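Side-chain contacts in succinoglycan biosynthesis protein (Bacillus cereus ATCC 14579, PDB 2QGM), which is of unestablished function but belongs to the erythromycin esterase-like family and is named for a presumed role in making the polysaccharide succinoglycan: residues Gly178-Val183 against Ser261-Phe266; Glu199-Glu204 against Lys227-Arg232. All coordinates share one frame; numbering follows the deposited sequence.

Contact 1. Residues Gly178-Val183 against Ser261-Phe266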
# COMPACT_ATOMS: atom_id res chain seq x y z
N GLY A 178 -13.31 -10.45 -13.96
CA GLY A 178 -14.04 -9.21 -13.77
C GLY A 178 -13.35 -8.04 -14.48
O GLY A 178 -14.02 -7.14 -14.98
N SER A 179 -12.02 -8.06 -14.52
CA SER A 179 -11.27 -6.99 -15.18
C SER A 179 -11.50 -7.00 -16.69
O SER A 179 -11.79 -5.97 -17.29
CB SER A 179 -9.77 -7.12 -14.89
OG SER A 179 -9.50 -6.86 -13.52
N PHE A 180 -11.37 -8.17 -17.31
CA PHE A 180 -11.59 -8.26 -18.75
C PHE A 180 -13.03 -7.88 -19.10
O PHE A 180 -13.27 -7.21 -20.10
CB PHE A 180 -11.29 -9.68 -19.21
CG PHE A 180 -9.83 -10.01 -19.17
CD1 PHE A 180 -8.97 -9.56 -20.17
CD2 PHE A 180 -9.30 -10.75 -18.11
CE1 PHE A 180 -7.61 -9.84 -20.12
CE2 PHE A 180 -7.94 -11.03 -18.05
CZ PHE A 180 -7.09 -10.58 -19.06
N ASN A 181 -13.97 -8.31 -18.26
CA ASN A 181 -15.38 -8.00 -18.47
C ASN A 181 -15.67 -6.51 -18.28
O ASN A 181 -16.55 -5.96 -18.93
CB ASN A 181 -16.24 -8.83 -17.52
CG ASN A 181 -16.57 -10.20 -18.08
OD1 ASN A 181 -15.75 -10.83 -18.74
ND2 ASN A 181 -17.79 -10.67 -17.82
N LYS A 182 -14.93 -5.86 -17.39
CA LYS A 182 -15.13 -4.44 -17.17
C LYS A 182 -14.93 -3.72 -18.51
O LYS A 182 -15.72 -2.86 -18.89
CB LYS A 182 -14.12 -3.91 -16.15
CG LYS A 182 -14.42 -2.51 -15.65
CD LYS A 182 -15.60 -2.55 -14.68
CE LYS A 182 -15.92 -1.18 -14.13
NZ LYS A 182 -17.07 -1.23 -13.18
N VAL A 183 -13.87 -4.11 -19.21
CA VAL A 183 -13.52 -3.53 -20.51
C VAL A 183 -14.50 -3.97 -21.59
O VAL A 183 -15.07 -3.14 -22.29
CB VAL A 183 -12.10 -3.95 -20.98
CG1 VAL A 183 -11.80 -3.29 -22.33
CG2 VAL A 183 -11.05 -3.57 -19.95
N SER A 261 -5.61 -0.51 -19.46
CA SER A 261 -4.23 -0.11 -19.22
C SER A 261 -3.58 -1.04 -18.19
O SER A 261 -2.39 -1.33 -18.28
CB SER A 261 -4.16 1.35 -18.74
OG SER A 261 -4.29 2.26 -19.82
N ALA A 262 -4.36 -1.50 -17.21
CA ALA A 262 -3.81 -2.39 -16.19
C ALA A 262 -3.46 -3.73 -16.82
O ALA A 262 -2.49 -4.40 -16.43
CB ALA A 262 -4.81 -2.58 -15.06
N ILE A 263 -4.25 -4.13 -17.81
CA ILE A 263 -4.01 -5.38 -18.51
C ILE A 263 -2.73 -5.24 -19.34
O ILE A 263 -1.92 -6.16 -19.41
CB ILE A 263 -5.22 -5.73 -19.38
CG1 ILE A 263 -6.40 -6.09 -18.46
CG2 ILE A 263 -4.89 -6.88 -20.32
CD1 ILE A 263 -7.75 -6.20 -19.14
N GLU A 264 -2.54 -4.07 -19.97
CA GLU A 264 -1.33 -3.84 -20.75
C GLU A 264 -0.13 -3.87 -19.80
O GLU A 264 0.88 -4.52 -20.08
CB GLU A 264 -1.37 -2.48 -21.46
CG GLU A 264 -0.15 -2.23 -22.34
CD GLU A 264 -0.13 -0.83 -22.94
OE1 GLU A 264 -1.21 -0.37 -23.37
OE2 GLU A 264 0.95 -0.21 -23.00
N LYS A 265 -0.25 -3.17 -18.67
CA LYS A 265 0.83 -3.14 -17.69
C LYS A 265 1.22 -4.55 -17.25
O LYS A 265 2.40 -4.88 -17.19
CB LYS A 265 0.41 -2.34 -16.44
CG LYS A 265 0.28 -0.84 -16.67
CD LYS A 265 -0.08 -0.13 -15.36
CE LYS A 265 -0.15 1.38 -15.52
NZ LYS A 265 -1.21 1.81 -16.46
N PHE A 266 0.23 -5.39 -16.97
CA PHE A 266 0.49 -6.76 -16.54
C PHE A 266 1.31 -7.54 -17.58
O PHE A 266 2.29 -8.21 -17.24
CB PHE A 266 -0.84 -7.46 -16.24
CG PHE A 266 -0.70 -8.88 -15.75
CD1 PHE A 266 -0.65 -9.94 -16.65
CD2 PHE A 266 -0.65 -9.15 -14.38
CE1 PHE A 266 -0.55 -11.26 -16.19
CE2 PHE A 266 -0.55 -10.46 -13.92
CZ PHE A 266 -0.50 -11.52 -14.82
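The carbonyl oxygen of Ser179 faces Ile263 while two backbone N-H groups of its own helix share it. Lys182 N reaches Ser179 O at 3.1 Å and Val183 N reaches it at 3.4 Å, both weak bonds that keep this polar atom occupied within helix 177-190. On the other helix the nearest atom is a methyl, Ile263 CD1, 4.4 Å from Ser179 O, a distance that means packing and nothing more. No hydrogen bond crosses this contact.

Ile263 carries it. Its CG1 stands anti to the carbonyl carbon and the chain runs on extended (chi2 168°), which carries CD1 across the gap to the Phe180 ring. The methyl comes obliquely to that ring near CD1 and CE1, with Ile263 CD1 3.7 Å from Phe180 CD1. The second branch shares the ring: Ile263 CG2 lies 4.0 Å from Phe180 CE1. Val183, one turn further on, adds its CG2 at 4.3 Å from Ile263 CD1. A long, branched isoleucine suits the place because its extended branch bridges a separation of 10.7 Å between the axes of the short helix segments, which run at 133° to each other. Phenylalanine and valine answer it with purely apolar surface. Ser179, compact enough to sit beside them, turns its OG to a hydrogen bond with Asp176 OD1 just before the helix.

The contact is thus plain helix-to-helix packing, buried on both sides. Thr259, one turn earlier on helix 253-269, continues the seam against Ser179 and Val183. Helix 220-236 closes in through Ala230, which touches Ile263, and helix 177-190 itself follows strand 166-171, the outermost strand at one end of the main sheet.

Contact 2. Residues Glu199-Glu204 against Lys227-Arg232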
# COMPACT_ATOMS: atom_id res chain seq x y z
N GLU A 199 -12.67 -8.58 -28.06
CA GLU A 199 -12.84 -9.93 -27.55
C GLU A 199 -11.79 -10.88 -28.11
O GLU A 199 -11.31 -11.77 -27.42
CB GLU A 199 -14.25 -10.45 -27.87
CG GLU A 199 -15.32 -9.72 -27.08
CD GLU A 199 -16.68 -10.35 -27.25
OE1 GLU A 199 -17.25 -10.27 -28.36
OE2 GLU A 199 -17.19 -10.92 -26.26
N GLU A 200 -11.44 -10.68 -29.38
CA GLU A 200 -10.44 -11.51 -30.03
C GLU A 200 -9.09 -11.30 -29.35
O GLU A 200 -8.37 -12.26 -29.08
CB GLU A 200 -10.32 -11.14 -31.51
CG GLU A 200 -9.23 -11.90 -32.23
CD GLU A 200 -9.53 -13.38 -32.36
OE1 GLU A 200 -10.47 -13.73 -33.09
OE2 GLU A 200 -8.83 -14.19 -31.70
N ASN A 201 -8.74 -10.05 -29.07
CA ASN A 201 -7.46 -9.76 -28.43
C ASN A 201 -7.33 -10.26 -27.00
O ASN A 201 -6.22 -10.51 -26.54
CB ASN A 201 -7.17 -8.26 -28.46
CG ASN A 201 -6.68 -7.80 -29.81
OD1 ASN A 201 -7.45 -7.29 -30.63
ND2 ASN A 201 -5.40 -8.00 -30.07
N TYR A 202 -8.45 -10.40 -26.30
CA TYR A 202 -8.45 -10.86 -24.90
C TYR A 202 -8.77 -12.33 -24.65
O TYR A 202 -8.48 -12.84 -23.57
CB TYR A 202 -9.44 -10.06 -24.06
CG TYR A 202 -9.06 -8.64 -23.72
CD1 TYR A 202 -7.73 -8.20 -23.78
CD2 TYR A 202 -10.02 -7.74 -23.28
CE1 TYR A 202 -7.39 -6.89 -23.39
CE2 TYR A 202 -9.70 -6.45 -22.90
CZ TYR A 202 -8.38 -6.03 -22.95
OH TYR A 202 -8.10 -4.75 -22.54
N LYS A 203 -9.37 -13.01 -25.62
CA LYS A 203 -9.77 -14.41 -25.45
C LYS A 203 -8.74 -15.36 -24.85
O LYS A 203 -8.98 -15.97 -23.81
CB LYS A 203 -10.29 -14.99 -26.77
CG LYS A 203 -10.89 -16.39 -26.63
CD LYS A 203 -11.44 -16.94 -27.94
CE LYS A 203 -11.98 -18.35 -27.76
NZ LYS A 203 -12.50 -18.95 -29.03
N GLU A 204 -7.59 -15.51 -25.51
CA GLU A 204 -6.57 -16.43 -25.02
C GLU A 204 -5.86 -15.87 -23.78
O GLU A 204 -5.67 -16.58 -22.80
CB GLU A 204 -5.55 -16.72 -26.13
CG GLU A 204 -6.15 -17.51 -27.29
CD GLU A 204 -6.48 -18.94 -26.90
OE1 GLU A 204 -5.55 -19.72 -26.61
OE2 GLU A 204 -7.68 -19.29 -26.89
N LYS A 227 1.18 -9.25 -25.10
CA LYS A 227 1.48 -7.86 -24.77
C LYS A 227 0.97 -6.98 -25.91
O LYS A 227 0.40 -5.91 -25.69
CB LYS A 227 3.00 -7.65 -24.61
CG LYS A 227 3.39 -6.18 -24.48
CD LYS A 227 4.90 -5.98 -24.50
CE LYS A 227 5.26 -4.49 -24.52
NZ LYS A 227 4.87 -3.80 -25.79
N ALA A 228 1.20 -7.44 -27.14
CA ALA A 228 0.76 -6.72 -28.33
C ALA A 228 -0.76 -6.60 -28.34
O ALA A 228 -1.31 -5.52 -28.58
CB ALA A 228 1.23 -7.46 -29.60
N ASN A 229 -1.45 -7.71 -28.07
CA ASN A 229 -2.91 -7.71 -28.04
C ASN A 229 -3.43 -6.73 -26.98
O ASN A 229 -4.40 -6.00 -27.23
CB ASN A 229 -3.43 -9.12 -27.75
CG ASN A 229 -3.25 -10.07 -28.92
OD1 ASN A 229 -2.54 -9.76 -29.88
ND2 ASN A 229 -3.87 -11.24 -28.83
N ALA A 230 -2.80 -6.73 -25.81
CA ALA A 230 -3.22 -5.86 -24.71
C ALA A 230 -2.99 -4.39 -25.04
O ALA A 230 -3.81 -3.53 -24.73
CB ALA A 230 -2.46 -6.22 -23.44
N GLU A 231 -1.84 -4.12 -25.65
CA GLU A 231 -1.51 -2.75 -26.02
C GLU A 231 -2.51 -2.26 -27.08
O GLU A 231 -2.91 -1.10 -27.07
CB GLU A 231 -0.08 -2.70 -26.56
CG GLU A 231 0.34 -1.35 -27.12
CD GLU A 231 1.84 -1.22 -27.29
OE1 GLU A 231 2.51 -2.26 -27.48
OE2 GLU A 231 2.35 -0.08 -27.24
N ARG A 232 -2.91 -3.18 -27.96
CA ARG A 232 -3.85 -2.89 -29.04
C ARG A 232 -5.18 -2.38 -28.48
O ARG A 232 -5.69 -1.35 -28.91
CB ARG A 232 -4.09 -4.14 -29.88
CG ARG A 232 -4.87 -3.90 -31.17
CD ARG A 232 -5.31 -5.21 -31.80
NE ARG A 232 -4.27 -6.24 -31.73
CZ ARG A 232 -3.08 -6.14 -32.31
NH1 ARG A 232 -2.76 -5.06 -33.00
NH2 ARG A 232 -2.20 -7.12 -32.17
O HOH W 1 -5.24 -13.09 -26.57
O HOH W 2 -5.36 -4.01 -22.63
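Asn201 and Asn229 bring their CA atoms within 5.0 Å where the two helix segments, running at 145° to one another, pass closely. Small polar residues suit so near an approach: Asn229 points its side chain at the other backbone and gives Asn201 O a weak, bent hydrogen bond from ND2 (3.4 Å, 143° at the hydrogen). A water supports the same link, donating to Asn201 O at 2.8 Å and accepting from Asn229 ND2, so that the carbonyl has two donors.

The Asn201 side chain lies against Arg232, whose chain, bent at chi3, crosses it at about a right angle. The Asn201 amide sits at the edge of the Arg232 guanidinium, near its plane, the two planes 39° apart, and Arg232 CD packs beside it. Tyr202 turns a ring edge to Ala230, its CE1 4.5 Å from Ala230 CA. Beyond the ring a second water, in the ring plane, accepts a hydrogen bond from Tyr202 OH at 2.8 Å and donates to Ala230 O at 2.7 Å, which satisfies the buried hydroxyl.

The Tyr202 ring also touches Val183 and Ile184 of helix 177-190 and Ala260 of helix 253-269, so helix 195-203 packs against three helices through this residue.

In the fold
Contacts 1 and 2 lie about 10 Å apart, centre to centre, in one cluster of four helices, and contact 2 is nested in the chain between the two segments of contact 1. Contact 1 is wholly buried and apolar. Contact 2 lies further from the chain's centre, with exposed Arg232 at its margin, and relies on amides and waters. Tyr202 joins them: its ring packs edge-to-face with Phe180, and its OH comes 3.7 Å from Ile263 CD1. The tyrosine thus packs on both apolar residues of contact 1, while its hydroxyl's hydrogen bond goes to a water of contact 2. Glu264 packing on Ala230 makes a second join, between helices 253-269 and 220-236.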